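Side-chain contacts in Mypaa.01249.c (Mycobacterium paratuberculosis, PDB 3RD5), which probably acts as an oxidoreductase of the short-chain dehydrogenase/reductase family, although its substrate is not established: residues L236-Q241 / S247-R252; T176-R181 / A276-S281; R67-D70 / S75-R78. All blocks are in the same frame, centred on the assembly; numbering follows the deposited sequence.

Contact 1. Residues L236-Q241 / S247-R252; sequences LYAASQ and SFVGPR
The ring of Y237 meets V249 at its CD1 corner, at a slant that is neither face-on nor edge-on. One of its faces is covered from within its own segment by Q241 CG, which sits 3.7 Å above the plane and over the ring centre, while W6 from the N-terminal region adds an edge-to-face ring contact. This is helix-on-sheet packing in a Rossmann-type dehydrogenase fold: the C-terminal part of helix 226-240 packs on strand 248-251, the last parallel strand, before the antiparallel 259-261. Y237 and V249 cross at about a right angle, with both methyls of the valine used. V249 CG1 comes to 3.4 Å from Y237 CD1, and CG2 lies 3.7 Å from the same carbon. With Y237 CG anti to its backbone nitrogen (chi1 -176°), the ring extends from the helix toward the strand, where it also touches T259 and P261 of strand 259-261. V249 is held by backbone hydrogen bonds to A194 and H196, which fix where its side chain leaves the sheet. One helical position further on, A238 CA and V249 CA are 6.2 Å apart, an approach consistent with the small alanine side chain, and A238 CB meets V249 CG2 at 4.1 Å.

Contact 2. Residues T176-R181 / A276-S281; sequences TSELQR and ALWALS
W278 of helix 271-285 meets E178 and L179, neighbours on helix 161-185, through the six-membered part of its indole, at a slant. This helix-helix packing joins the last helix of the chain to a long helix of the Rossmann-type SDR fold, with helix 110-126 alongside. The aliphatic stem of the glutamate makes the tighter contact: E178 CG is 3.6 Å from W278 CE3, and it also lies 3.8 Å from W278 CB. Further along the ring, L179 CB is 3.9 Å from W278 CZ3, and L179 CD1 comes to 4.0 Å from W278 CH2. E178 reaches the ring with CG anti to its backbone nitrogen (chi1 177°), then bends at chi2 (68°), the carboxylate plane standing 58° from that of the indole. R181, one turn on, takes the carboxylate side-on through two nitrogens. R181 NE donates to E178 OE1 at 2.8 Å from above the carboxylate plane, and R181 NH2 meets E178 OE2 at the same 2.8 Å, on its syn side but tilted out of that plane. R182 adds a second salt bridge to E178 OE2 and a cation-pi contact to W278, whose NE1 is hydrogen-bonded to E282 OE2. F120 of helix 110-126 closes in with an edge-to-face ring contact. Carbon packed beside the indole thus joins the helices, while two arginines answer the buried glutamate and would probably favour its ionised form.

Contact 3. Residues R67-D70 / S75-R78; sequences RELD and SSVR
S76 touches D70 with its whole side chain. Its CB leans on the aspartate backbone, 3.6 Å from D70 O, and its OG, anti to the backbone nitrogen of S76 (chi1 180°), carries on to D70 N. D70 N donates to S76 OG at 2.9 Å, with an N-H...O angle of 160°. The hydroxyl also brushes D70 CB at 3.6 Å, and water 2 links S76 OG (3.1 Å) to the carboxylate of E68, donating to E68 OE2. Water 1 forms a second bridge beside it, donating to E68 O and to S76 O, and so links the backbone at the end of strand 63-68 to the first turns of helix 74-82. The apolar half of the contact is made by the flanking residues L69 and V77: L69 CD1 lies 3.7 Å from V77 CA and 4.0 Å from V77 CG2. Strand, turn and helix here open the Rossmann crossover that leads from the edge strand 63-68 to strand 87-92; in cofactor-bound relatives this connection runs near the adenine of the dinucleotide. The D70 carboxylate turns elsewhere, with OD1 in a salt bridge to R48 and accepting from Q72 N. A serine hydroxyl thus satisfies the peptide N-H just past the strand, while D70 OD1 ties the following turn to R48; the backbone of D70 and its side chain are held by separate partners.

In the fold
Contacts 1 and 3 sit near the two ends of one sheet: strand 63-68 is an outermost strand, and strand 248-251 is next to the other, 259-261. Their centres are 27 Å apart, on opposite sides of the chain's centre. Contact 2 joins two helices, its centre 21 Å from that of contact 1 and 22 Å from that of contact 3. Contacts 1 and 2 come within about 5 Å at their nearest atoms without touching. Helix 110-126 is a common neighbour of contacts 2 and 3, meeting L179, W278 and V77. In related enzymes the start of the helix corresponding to 161-185 carries the catalytic tyrosine and lysine; contact 2 lies further along it.

Contact 1. Residues L236-Q241 / S247-R252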
# COMPACT_ATOMS: atom_id res chain seq x y z
N LEU A 236 6.34 2.17 9.05
CA LEU A 236 7.52 1.49 9.59
C LEU A 236 7.18 0.60 10.80
O LEU A 236 7.73 -0.47 10.98
CB LEU A 236 8.60 2.53 9.92
CG LEU A 236 9.27 3.19 8.70
CD1 LEU A 236 10.07 4.47 9.10
CD2 LEU A 236 10.15 2.19 7.93
N TYR A 237 6.23 1.06 11.62
CA TYR A 237 5.71 0.26 12.73
C TYR A 237 4.99 -0.99 12.19
O TYR A 237 5.28 -2.12 12.60
CB TYR A 237 4.79 1.12 13.58
CG TYR A 237 4.23 0.50 14.84
CD1 TYR A 237 3.12 -0.31 14.79
CD2 TYR A 237 4.75 0.81 16.07
CE1 TYR A 237 2.51 -0.80 15.95
CE2 TYR A 237 4.15 0.32 17.23
CZ TYR A 237 3.04 -0.47 17.14
OH TYR A 237 2.45 -0.94 18.31
N ALA A 238 4.11 -0.82 11.21
CA ALA A 238 3.42 -1.96 10.60
C ALA A 238 4.38 -2.94 9.92
O ALA A 238 4.17 -4.14 9.96
CB ALA A 238 2.36 -1.48 9.59
N ALA A 239 5.47 -2.43 9.35
CA ALA A 239 6.45 -3.28 8.66
C ALA A 239 7.34 -4.07 9.57
O ALA A 239 7.93 -5.05 9.11
CB ALA A 239 7.32 -2.43 7.73
N SER A 240 7.44 -3.66 10.84
CA SER A 240 8.46 -4.19 11.73
C SER A 240 7.96 -4.91 12.99
O SER A 240 8.75 -5.65 13.59
CB SER A 240 9.43 -3.08 12.13
OG SER A 240 8.81 -2.07 12.88
N GLN A 241 6.75 -4.60 13.47
CA GLN A 241 6.31 -5.08 14.78
C GLN A 241 5.54 -6.38 14.67
O GLN A 241 4.99 -6.69 13.65
CB GLN A 241 5.46 -4.01 15.47
CG GLN A 241 6.18 -2.69 15.66
CD GLN A 241 7.50 -2.79 16.40
OE1 GLN A 241 8.63 -2.60 15.83
NE2 GLN A 241 7.40 -3.13 17.68
N SER A 247 -4.17 -6.12 11.31
CA SER A 247 -4.02 -4.93 12.13
C SER A 247 -3.91 -3.71 11.23
O SER A 247 -3.33 -3.80 10.15
CB SER A 247 -2.77 -4.99 12.98
OG SER A 247 -2.81 -6.02 13.94
N PHE A 248 -4.42 -2.58 11.69
CA PHE A 248 -4.33 -1.28 11.02
C PHE A 248 -3.64 -0.32 12.01
O PHE A 248 -4.13 -0.21 13.15
CB PHE A 248 -5.75 -0.78 10.76
CG PHE A 248 -5.87 0.50 9.97
CD1 PHE A 248 -4.93 0.92 9.05
CD2 PHE A 248 -7.01 1.28 10.13
CE1 PHE A 248 -5.12 2.07 8.24
CE2 PHE A 248 -7.22 2.41 9.34
CZ PHE A 248 -6.28 2.81 8.41
N VAL A 249 -2.51 0.28 11.61
CA VAL A 249 -1.63 1.07 12.47
C VAL A 249 -1.73 2.54 12.04
O VAL A 249 -1.71 2.88 10.85
CB VAL A 249 -0.13 0.60 12.28
CG1 VAL A 249 0.89 1.56 12.98
CG2 VAL A 249 -0.02 -0.87 12.84
N GLY A 250 -1.77 3.44 13.02
CA GLY A 250 -1.72 4.86 12.73
C GLY A 250 -1.68 5.68 14.00
O GLY A 250 -1.53 5.15 15.08
N PRO A 251 -1.83 7.01 13.86
CA PRO A 251 -1.77 7.88 15.04
C PRO A 251 -3.03 7.71 15.88
O PRO A 251 -4.15 7.53 15.38
CB PRO A 251 -1.70 9.27 14.43
CG PRO A 251 -1.25 9.08 13.01
CD PRO A 251 -1.88 7.79 12.61
N ARG A 252 -2.85 7.75 17.19
CA ARG A 252 -3.93 7.48 18.16
C ARG A 252 -5.19 8.29 17.89
O ARG A 252 -6.30 7.75 17.99
CB ARG A 252 -3.45 7.73 19.59
CG ARG A 252 -4.52 7.60 20.66
CD ARG A 252 -3.95 7.67 22.05
NE ARG A 252 -5.00 7.63 23.04
CZ ARG A 252 -4.84 8.05 24.30
NH1 ARG A 252 -3.67 8.51 24.71
NH2 ARG A 252 -5.88 8.03 25.14

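Contact 2. Residues T176-R181 / A276-S281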
# COMPACT_ATOMS: atom_id res chain seq x y z
N THR A 176 -6.91 -5.64 2.54
CA THR A 176 -6.13 -6.18 3.65
C THR A 176 -6.90 -7.24 4.45
O THR A 176 -6.36 -8.33 4.73
CB THR A 176 -5.71 -5.05 4.56
OG1 THR A 176 -4.87 -4.12 3.85
CG2 THR A 176 -4.93 -5.56 5.83
N SER A 177 -8.16 -6.98 4.76
CA SER A 177 -8.99 -7.95 5.51
C SER A 177 -9.20 -9.24 4.75
O SER A 177 -9.06 -10.33 5.30
CB SER A 177 -10.34 -7.33 5.85
OG SER A 177 -10.20 -6.24 6.74
N GLU A 178 -9.56 -9.12 3.46
CA GLU A 178 -9.83 -10.32 2.67
C GLU A 178 -8.54 -11.08 2.38
O GLU A 178 -8.54 -12.30 2.41
CB GLU A 178 -10.61 -9.99 1.41
CG GLU A 178 -10.90 -11.16 0.47
CD GLU A 178 -11.84 -12.21 0.97
OE1 GLU A 178 -12.41 -12.06 2.06
OE2 GLU A 178 -12.01 -13.20 0.20
N LEU A 179 -7.45 -10.37 2.13
CA LEU A 179 -6.15 -11.04 1.92
C LEU A 179 -5.81 -11.84 3.19
O LEU A 179 -5.41 -13.01 3.11
CB LEU A 179 -5.04 -10.01 1.62
CG LEU A 179 -3.64 -10.60 1.46
CD1 LEU A 179 -3.55 -11.73 0.42
CD2 LEU A 179 -2.66 -9.49 1.10
N GLN A 180 -5.96 -11.24 4.38
CA GLN A 180 -5.65 -11.99 5.58
C GLN A 180 -6.55 -13.21 5.73
O GLN A 180 -6.08 -14.29 6.11
CB GLN A 180 -5.73 -11.10 6.82
CG GLN A 180 -5.30 -11.86 8.09
CD GLN A 180 -3.87 -12.31 8.02
OE1 GLN A 180 -2.97 -11.51 7.94
NE2 GLN A 180 -3.65 -13.63 8.08
N ARG A 181 -7.84 -13.06 5.43
CA ARG A 181 -8.78 -14.21 5.52
C ARG A 181 -8.28 -15.35 4.63
O ARG A 181 -8.27 -16.52 5.05
CB ARG A 181 -10.18 -13.81 5.14
CG ARG A 181 -11.21 -14.89 5.41
CD ARG A 181 -12.56 -14.51 4.85
NE ARG A 181 -12.61 -14.56 3.40
CZ ARG A 181 -12.68 -15.68 2.68
NH1 ARG A 181 -12.71 -16.89 3.27
NH2 ARG A 181 -12.74 -15.62 1.35
N ALA A 276 -16.66 -9.60 -2.05
CA ALA A 276 -17.20 -9.22 -3.35
C ALA A 276 -16.22 -8.33 -4.11
O ALA A 276 -16.00 -8.53 -5.31
CB ALA A 276 -18.53 -8.45 -3.16
N LEU A 277 -15.60 -7.39 -3.40
CA LEU A 277 -14.60 -6.52 -4.02
C LEU A 277 -13.42 -7.34 -4.54
O LEU A 277 -12.86 -7.04 -5.59
CB LEU A 277 -14.11 -5.43 -3.05
CG LEU A 277 -12.94 -4.58 -3.56
CD1 LEU A 277 -13.33 -3.71 -4.77
CD2 LEU A 277 -12.45 -3.71 -2.41
N TRP A 278 -13.01 -8.37 -3.79
CA TRP A 278 -11.95 -9.24 -4.24
C TRP A 278 -12.28 -9.90 -5.57
O TRP A 278 -11.45 -9.93 -6.50
CB TRP A 278 -11.64 -10.29 -3.16
CG TRP A 278 -10.39 -11.06 -3.46
CD1 TRP A 278 -10.24 -12.07 -4.37
CD2 TRP A 278 -9.08 -10.82 -2.91
NE1 TRP A 278 -8.91 -12.44 -4.44
CE2 TRP A 278 -8.19 -11.69 -3.54
CE3 TRP A 278 -8.57 -9.93 -1.93
CZ2 TRP A 278 -6.80 -11.67 -3.27
CZ3 TRP A 278 -7.23 -9.92 -1.66
CH2 TRP A 278 -6.36 -10.81 -2.32
N ALA A 279 -13.51 -10.40 -5.70
CA ALA A 279 -13.94 -11.04 -6.93
C ALA A 279 -13.92 -10.06 -8.09
O ALA A 279 -13.42 -10.36 -9.18
CB ALA A 279 -15.37 -11.64 -6.76
N LEU A 280 -14.47 -8.87 -7.89
CA LEU A 280 -14.44 -7.84 -8.92
C LEU A 280 -13.00 -7.49 -9.31
O LEU A 280 -12.69 -7.32 -10.50
CB LEU A 280 -15.19 -6.61 -8.44
CG LEU A 280 -15.11 -5.35 -9.30
CD1 LEU A 280 -15.52 -5.54 -10.73
CD2 LEU A 280 -15.87 -4.21 -8.61
N SER A 281 -12.12 -7.42 -8.32
CA SER A 281 -10.73 -7.05 -8.55
C SER A 281 -9.96 -8.11 -9.36
O SER A 281 -9.12 -7.80 -10.22
CB SER A 281 -10.01 -6.75 -7.23
OG SER A 281 -10.65 -5.64 -6.57

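Contact 3. Residues R67-D70 / S75-R78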
# COMPACT_ATOMS: atom_id res chain seq x y z
N ARG A 67 13.75 0.46 -9.47
CA ARG A 67 13.27 -0.29 -10.64
C ARG A 67 11.99 0.36 -11.15
O ARG A 67 11.25 0.99 -10.40
CB ARG A 67 12.99 -1.75 -10.30
CG ARG A 67 14.18 -2.54 -9.84
CD ARG A 67 13.89 -4.00 -9.73
NE ARG A 67 15.01 -4.68 -9.07
CZ ARG A 67 14.98 -5.94 -8.63
NH1 ARG A 67 13.94 -6.72 -8.85
NH2 ARG A 67 16.03 -6.41 -7.96
N GLU A 68 11.72 0.16 -12.43
CA GLU A 68 10.54 0.74 -13.07
C GLU A 68 9.28 -0.05 -12.78
O GLU A 68 9.25 -1.28 -12.92
CB GLU A 68 10.72 0.79 -14.59
CG GLU A 68 9.78 1.76 -15.27
CD GLU A 68 9.90 1.74 -16.77
OE1 GLU A 68 11.02 1.56 -17.28
OE2 GLU A 68 8.85 1.92 -17.44
N LEU A 69 8.25 0.69 -12.38
CA LEU A 69 6.91 0.15 -12.17
C LEU A 69 5.92 1.26 -12.48
O LEU A 69 5.98 2.33 -11.84
CB LEU A 69 6.71 -0.35 -10.75
CG LEU A 69 5.28 -0.68 -10.30
CD1 LEU A 69 4.79 -1.85 -11.15
CD2 LEU A 69 5.23 -0.98 -8.80
N ASP A 70 4.96 1.00 -13.37
CA ASP A 70 3.84 1.88 -13.60
C ASP A 70 2.56 1.19 -13.14
O ASP A 70 2.03 0.31 -13.84
CB ASP A 70 3.73 2.24 -15.08
CG ASP A 70 2.63 3.22 -15.39
OD1 ASP A 70 1.91 3.64 -14.46
OD2 ASP A 70 2.49 3.59 -16.61
N SER A 75 0.49 -4.37 -17.60
CA SER A 75 1.62 -5.03 -18.23
C SER A 75 2.95 -4.68 -17.58
O SER A 75 3.82 -5.53 -17.45
CB SER A 75 1.67 -4.77 -19.73
OG SER A 75 2.09 -3.44 -20.08
N SER A 76 3.07 -3.44 -17.12
CA SER A 76 4.22 -3.01 -16.36
C SER A 76 4.26 -3.66 -14.96
O SER A 76 5.34 -4.07 -14.52
CB SER A 76 4.14 -1.48 -16.16
OG SER A 76 5.27 -1.04 -15.42
N VAL A 77 3.12 -3.75 -14.29
CA VAL A 77 3.05 -4.47 -13.02
C VAL A 77 3.60 -5.88 -13.18
O VAL A 77 4.38 -6.35 -12.36
CB VAL A 77 1.61 -4.47 -12.46
CG1 VAL A 77 1.49 -5.36 -11.14
CG2 VAL A 77 1.13 -3.03 -12.18
N ARG A 78 3.16 -6.58 -14.23
CA ARG A 78 3.57 -7.96 -14.50
C ARG A 78 5.06 -8.08 -14.76
O ARG A 78 5.73 -8.97 -14.22
CB ARG A 78 2.77 -8.55 -15.66
CG ARG A 78 1.33 -8.82 -15.31
CD ARG A 78 0.61 -9.64 -16.41
NE ARG A 78 -0.53 -10.30 -15.80
CZ ARG A 78 -0.49 -11.49 -15.21
NH1 ARG A 78 0.62 -12.24 -15.19
NH2 ARG A 78 -1.59 -11.96 -14.68
O HOH W 1 7.96 -2.82 -15.26
O HOH W 2 6.18 0.76 -17.76